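DUF3194 domain-containing protein (Thermococcus onnurineus, PDB 3UEB) is of unknown function but, as a UPF0440 (DUF3194) family protein of mixed alpha and beta fold, may pair through edge strands into a dimer. Local coordinates at the interface of chains A and B. Sequence-based numbering; all coordinates share one arbitrary frame. Chains: chain A/B, Putative uncharacterized protein.

Contacts 1 and 2 are successive stretches of one strand-to-strand seam, their C-alpha centres about 11 Å apart, with A:Glu51 common to both. The pairing runs antiparallel, strand 49-56 of chain A against its counterpart 49-58 of chain B. Contact 1 holds the two-fold axis, where A:Thr53 faces B:Thr53; contact 2 lies to one side of it and has a twin, chains exchanged, on the other. Together they join the two sheets edge to edge, with the helices on one face and, along the seam, polar side chains such as A:Asp49, A:Glu51 and A:Thr53 on the other. The pairing may be that of a biological dimer.

Contact 1: the interface of chains A and B. Residues chain A 31, 51-54; chain B 52-54.
A:Thr53 and B:Thr53 face each other where two edge strands of this UPF0440 (DUF3194) protein pair antiparallel across the two-fold axis. This is the tight part. The hydroxyls A:Thr53 OG1 and B:Thr53 OG1 share a short hydrogen bond of 2.5 Å, its donor undecided, and the side chains meet at a slant. In both copies the hydroxyl sits beside the backbone N (chi1 -54° in A, -63° in B), which turns it toward its twin. Threonine suits the place: its branched carbon favours a strand, and its hydroxyl can give or accept in a symmetric pair. The alpha carbons, A:Thr53 CA and B:Thr53 CA, approach to 4.0 Å.

Flanking rungs clamp the strands: A:Val52 N gives to B:Met54 O at 3.1 Å, and A:Met54 N to B:Val52 O at 2.9 Å. The reciprocal bond from B:Met54 N to A:Val52 O is 3.0 Å long, and this carbonyl accepts a second hydrogen bond, from A:Gln31 NE2 at 2.9 Å. The two donors arrive from opposite faces of the carbonyl plane, and the oxygen lies in the plane of the glutamine amide. Glutamine suits the helix here because its chain is long enough to reach the strand and ends in an N-H donor.

The helix side is looser. A:Gln31, on helix 20-41, hides a mere 5 Å² against chain B, with NE2 3.8 Å from B:Met54 CB and the two side chains crossing at about a right angle. A leucine here has no amide to give A:Val52 O, and the tie between helix and edge strand would probably weaken.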
ATOM      1  N   GLN A  31       0.275  -6.162  -2.576  1.00 24.16           N
ATOM      2  CA  GLN A  31       0.539  -5.515  -1.298  1.00 24.58           C
ATOM      3  C   GLN A  31      -0.388  -5.979  -0.184  1.00 25.44           C
ATOM      4  O   GLN A  31       0.057  -6.284   0.924  1.00 24.46           O
ATOM      5  CB  GLN A  31       0.412  -4.000  -1.438  1.00 26.23           C
ATOM      6  CG  GLN A  31       0.616  -3.257  -0.121  1.00 25.22           C
ATOM      7  CD  GLN A  31      -0.194  -1.984  -0.042  1.00 24.38           C
ATOM      8  OE1 GLN A  31      -1.353  -1.954  -0.449  1.00 23.76           O
ATOM      9  NE2 GLN A  31       0.403  -0.930   0.506  1.00 21.83           N
ATOM     10  N   GLU A  51       5.373  -2.301   7.163  1.00 20.44           N
ATOM     11  CA  GLU A  51       5.306  -1.324   6.087  1.00 22.87           C
ATOM     12  C   GLU A  51       5.387  -2.035   4.750  1.00 22.89           C
ATOM     13  O   GLU A  51       6.357  -2.740   4.465  1.00 24.07           O
ATOM     14  CB  GLU A  51       6.453  -0.319   6.201  1.00 21.95           C
ATOM     15  CG  GLU A  51       6.578   0.278   7.580  1.00 26.25           C
ATOM     16  CD  GLU A  51       7.721   1.255   7.686  1.00 30.03           C
ATOM     17  OE1 GLU A  51       8.039   1.657   8.825  1.00 31.14           O
ATOM     18  OE2 GLU A  51       8.296   1.620   6.632  1.00 31.77           O
ATOM     19  N   VAL A  52       4.359  -1.850   3.935  1.00 21.24           N
ATOM     20  CA  VAL A  52       4.314  -2.464   2.630  1.00 20.20           C
ATOM     21  C   VAL A  52       4.079  -1.379   1.584  1.00 21.28           C
ATOM     22  O   VAL A  52       3.077  -0.657   1.609  1.00 19.12           O
ATOM     23  CB  VAL A  52       3.214  -3.524   2.567  1.00 20.97           C
ATOM     24  CG1 VAL A  52       3.332  -4.302   1.267  1.00 21.09           C
ATOM     25  CG2 VAL A  52       3.346  -4.472   3.768  1.00 22.14           C
ATOM     26  N   THR A  53       5.030  -1.276   0.670  1.00 20.77           N
ATOM     27  CA  THR A  53       5.005  -0.276  -0.378  1.00 21.84           C
ATOM     28  C   THR A  53       4.737  -0.853  -1.753  1.00 22.57           C
ATOM     29  O   THR A  53       5.243  -1.918  -2.088  1.00 22.99           O
ATOM     30  CB  THR A  53       6.366   0.437  -0.460  1.00 22.14           C
ATOM     31  OG1 THR A  53       6.716   0.954   0.827  1.00 21.76           O
ATOM     32  CG2 THR A  53       6.320   1.576  -1.476  1.00 24.19           C
ATOM     33  N   MET A  54       3.931  -0.154  -2.545  1.00 23.28           N
ATOM     34  CA  MET A  54       3.697  -0.569  -3.920  1.00 23.60           C
ATOM     35  C   MET A  54       4.135   0.629  -4.757  1.00 24.73           C
ATOM     36  O   MET A  54       3.791   1.778  -4.449  1.00 22.37           O
ATOM     37  CB  MET A  54       2.224  -0.912  -4.198  1.00 23.32           C
ATOM     38  CG  MET A  54       1.298   0.268  -4.481  1.00 24.98           C
ATOM     39  SD  MET A  54      -0.314  -0.286  -5.062  1.00 19.84           S
ATOM     40  CE  MET A  54      -1.015  -0.766  -3.515  1.00 26.26           C
TER
ATOM     41  N   VAL B  52       3.011   4.216  -2.987  1.00 24.86           N
ATOM     42  CA  VAL B  52       2.172   4.262  -1.803  1.00 25.67           C
ATOM     43  C   VAL B  52       2.606   3.226  -0.779  1.00 23.35           C
ATOM     44  O   VAL B  52       2.728   2.050  -1.094  1.00 22.10           O
ATOM     45  CB  VAL B  52       0.693   4.014  -2.179  1.00 27.94           C
ATOM     46  CG1 VAL B  52      -0.192   4.247  -0.977  1.00 30.25           C
ATOM     47  CG2 VAL B  52       0.290   4.935  -3.320  1.00 26.88           C
ATOM     48  N   THR B  53       2.824   3.673   0.452  1.00 22.70           N
ATOM     49  CA  THR B  53       3.241   2.792   1.535  1.00 20.72           C
ATOM     50  C   THR B  53       2.221   2.793   2.679  1.00 21.21           C
ATOM     51  O   THR B  53       1.851   3.859   3.185  1.00 22.01           O
ATOM     52  CB  THR B  53       4.615   3.238   2.113  1.00 21.66           C
ATOM     53  OG1 THR B  53       5.623   3.138   1.102  1.00 20.60           O
ATOM     54  CG2 THR B  53       5.013   2.362   3.310  1.00 20.55           C
ATOM     55  N   MET B  54       1.733   1.614   3.059  1.00 18.82           N
ATOM     56  CA  MET B  54       0.814   1.526   4.188  1.00 19.48           C
ATOM     57  C   MET B  54       1.725   1.164   5.348  1.00 20.96           C
ATOM     58  O   MET B  54       2.506   0.209   5.272  1.00 21.58           O
ATOM     59  CB  MET B  54      -0.244   0.430   4.026  1.00 19.77           C
ATOM     60  CG  MET B  54      -1.267   0.417   5.191  1.00 17.23           C
ATOM     61  SD  MET B  54      -2.355  -1.028   5.277  1.00 13.52           S
ATOM     62  CE  MET B  54      -3.068  -0.996   3.668  1.00 12.52           C
TER

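Contact 2: the interface of chains A and B. Residues chain A 48-51; chain B 55-58.
A:Asp49 and B:Asn57 meet on the polar face of the antiparallel edge-strand pairing, their side chains set askew to each other. The amide nitrogen B:Asn57 ND2 donates to the carboxylate oxygen A:Asp49 OD1 at 3.0 Å. The amide keeps this acceptor close to its own plane but reaches it from above the carboxylate plane, the two flat groups being turned 58° apart. Asparagine suits the site because its N-H can answer a carboxylate without adding another full charge.

On the same face A:Glu51 and B:Arg55 run side by side, pointing the same way. Their methylenes pack, A:Glu51 CG lying 3.6 Å from B:Arg55 CG, and farther out the charges meet in a long salt bridge, B:Arg55 NE to A:Glu51 OE2 at 3.7 Å. The carboxylate carbon sits at the edge of the guanidinium and in its plane. Long chains suit this pair, since each offers carbon near the strand and charge beyond it. The A:Glu51 CG lies beside the backbone N (chi1 -50°) and the rest of the chain is extended, carrying the carboxylate out along the arginine.

Between these pairs, on the opposite face, A:Ile50 and B:Ile56 lie alongside one another; A:Ile50 CG2 rests 3.8 Å from B:Ile56 CB. Such branched, apolar residues suit the helix-covered face of a strand.

The backbone sets the register for all three pairs. A:Ile50 and B:Ile56 exchange two bonds, A:Ile50 N to B:Ile56 O at 3.1 Å and B:Ile56 N to A:Ile50 O at 3.0 Å. Where strand 49-56 of chain A begins and strand 49-58 of chain B ends, B:Arg58 N donates almost straight to A:Lys48 O at 2.8 Å.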
ATOM      1  N   LYS A  48       4.972  -5.177  15.639  1.00 19.55           N
ATOM      2  CA  LYS A  48       5.382  -3.893  16.171  1.00 19.34           C
ATOM      3  C   LYS A  48       5.327  -2.836  15.066  1.00 20.19           C
ATOM      4  O   LYS A  48       4.842  -1.723  15.277  1.00 20.60           O
ATOM      5  CB  LYS A  48       6.795  -4.006  16.744  1.00 18.66           C
ATOM      6  CG  LYS A  48       7.351  -2.739  17.362  1.00 21.63           C
ATOM      7  CD  LYS A  48       8.692  -3.032  18.022  1.00 24.55           C
ATOM      8  CE  LYS A  48       9.378  -1.779  18.522  1.00 26.46           C
ATOM      9  NZ  LYS A  48      10.746  -2.091  19.053  1.00 28.17           N
ATOM     10  N   ASP A  49       5.807  -3.191  13.882  1.00 19.25           N
ATOM     11  CA  ASP A  49       5.805  -2.251  12.774  1.00 19.47           C
ATOM     12  C   ASP A  49       5.833  -2.976  11.450  1.00 20.52           C
ATOM     13  O   ASP A  49       6.723  -3.789  11.198  1.00 20.51           O
ATOM     14  CB  ASP A  49       7.021  -1.330  12.849  1.00 21.51           C
ATOM     15  CG  ASP A  49       6.980  -0.220  11.808  1.00 22.96           C
ATOM     16  OD1 ASP A  49       6.149   0.702  11.955  1.00 26.32           O
ATOM     17  OD2 ASP A  49       7.776  -0.265  10.845  1.00 21.05           O
ATOM     18  N   ILE A  50       4.843  -2.690  10.610  1.00 19.00           N
ATOM     19  CA  ILE A  50       4.788  -3.285   9.295  1.00 19.59           C
ATOM     20  C   ILE A  50       4.623  -2.183   8.253  1.00 21.10           C
ATOM     21  O   ILE A  50       3.853  -1.234   8.442  1.00 20.18           O
ATOM     22  CB  ILE A  50       3.635  -4.316   9.176  1.00 17.64           C
ATOM     23  CG1 ILE A  50       3.612  -4.889   7.758  1.00 17.49           C
ATOM     24  CG2 ILE A  50       2.297  -3.684   9.544  1.00 15.81           C
ATOM     25  CD1 ILE A  50       2.467  -5.872   7.507  1.00 16.61           C
ATOM     26  N   GLU A  51       5.373  -2.301   7.163  1.00 20.44           N
ATOM     27  CA  GLU A  51       5.306  -1.324   6.087  1.00 22.87           C
ATOM     28  C   GLU A  51       5.387  -2.035   4.750  1.00 22.89           C
ATOM     29  O   GLU A  51       6.357  -2.740   4.465  1.00 24.07           O
ATOM     30  CB  GLU A  51       6.453  -0.319   6.201  1.00 21.95           C
ATOM     31  CG  GLU A  51       6.578   0.278   7.580  1.00 26.25           C
ATOM     32  CD  GLU A  51       7.721   1.255   7.686  1.00 30.03           C
ATOM     33  OE1 GLU A  51       8.039   1.657   8.825  1.00 31.14           O
ATOM     34  OE2 GLU A  51       8.296   1.620   6.632  1.00 31.77           O
TER
ATOM     35  N   ARG B  55       1.616   1.929   6.423  1.00 21.81           N
ATOM     36  CA  ARG B  55       2.458   1.740   7.585  1.00 23.07           C
ATOM     37  C   ARG B  55       1.588   1.661   8.837  1.00 22.53           C
ATOM     38  O   ARG B  55       0.757   2.536   9.095  1.00 21.19           O
ATOM     39  CB  ARG B  55       3.437   2.921   7.650  1.00 24.80           C
ATOM     40  CG  ARG B  55       4.484   2.905   8.741  1.00 30.64           C
ATOM     41  CD  ARG B  55       5.323   4.197   8.671  1.00 34.61           C
ATOM     42  NE  ARG B  55       5.962   4.375   7.363  1.00 37.74           N
ATOM     43  CZ  ARG B  55       5.941   5.503   6.648  1.00 38.79           C
ATOM     44  NH1 ARG B  55       5.310   6.578   7.102  1.00 38.47           N
ATOM     45  NH2 ARG B  55       6.554   5.557   5.468  1.00 38.94           N
ATOM     46  N   ILE B  56       1.764   0.586   9.597  1.00 21.58           N
ATOM     47  CA  ILE B  56       1.016   0.386  10.826  1.00 21.01           C
ATOM     48  C   ILE B  56       2.034   0.172  11.940  1.00 24.31           C
ATOM     49  O   ILE B  56       2.767  -0.825  11.958  1.00 22.82           O
ATOM     50  CB  ILE B  56       0.066  -0.817  10.697  1.00 20.60           C
ATOM     51  CG1 ILE B  56      -0.956  -0.530   9.589  1.00 19.89           C
ATOM     52  CG2 ILE B  56      -0.649  -1.078  12.018  1.00 23.91           C
ATOM     53  CD1 ILE B  56      -2.015  -1.595   9.414  1.00 20.20           C
ATOM     54  N   ASN B  57       2.095   1.143  12.848  1.00 23.37           N
ATOM     55  CA  ASN B  57       3.027   1.099  13.956  1.00 25.86           C
ATOM     56  C   ASN B  57       2.299   0.934  15.287  1.00 26.80           C
ATOM     57  O   ASN B  57       1.368   1.680  15.608  1.00 25.58           O
ATOM     58  CB  ASN B  57       3.880   2.371  13.950  1.00 26.88           C
ATOM     59  CG  ASN B  57       4.925   2.381  15.051  1.00 30.31           C
ATOM     60  OD1 ASN B  57       4.639   2.741  16.195  1.00 30.15           O
ATOM     61  ND2 ASN B  57       6.143   1.975  14.711  1.00 28.31           N
ATOM     62  N   ARG B  58       2.731  -0.055  16.056  1.00 28.12           N
ATOM     63  CA  ARG B  58       2.123  -0.342  17.343  1.00 29.46           C
ATOM     64  C   ARG B  58       3.143  -0.296  18.477  1.00 32.59           C
ATOM     65  O   ARG B  58       3.871  -1.266  18.720  1.00 34.59           O
ATOM     66  CB  ARG B  58       1.463  -1.717  17.303  1.00 26.78           C
ATOM     67  CG  ARG B  58       0.675  -2.072  18.549  1.00 27.05           C
ATOM     68  CD  ARG B  58       0.138  -3.484  18.455  1.00 26.50           C
ATOM     69  NE  ARG B  58      -0.791  -3.782  19.538  1.00 28.83           N
ATOM     70  CZ  ARG B  58      -0.439  -4.007  20.802  1.00 27.81           C
ATOM     71  NH1 ARG B  58       0.838  -3.975  21.167  1.00 26.29           N
ATOM     72  NH2 ARG B  58      -1.376  -4.265  21.706  1.00 27.68           N
TER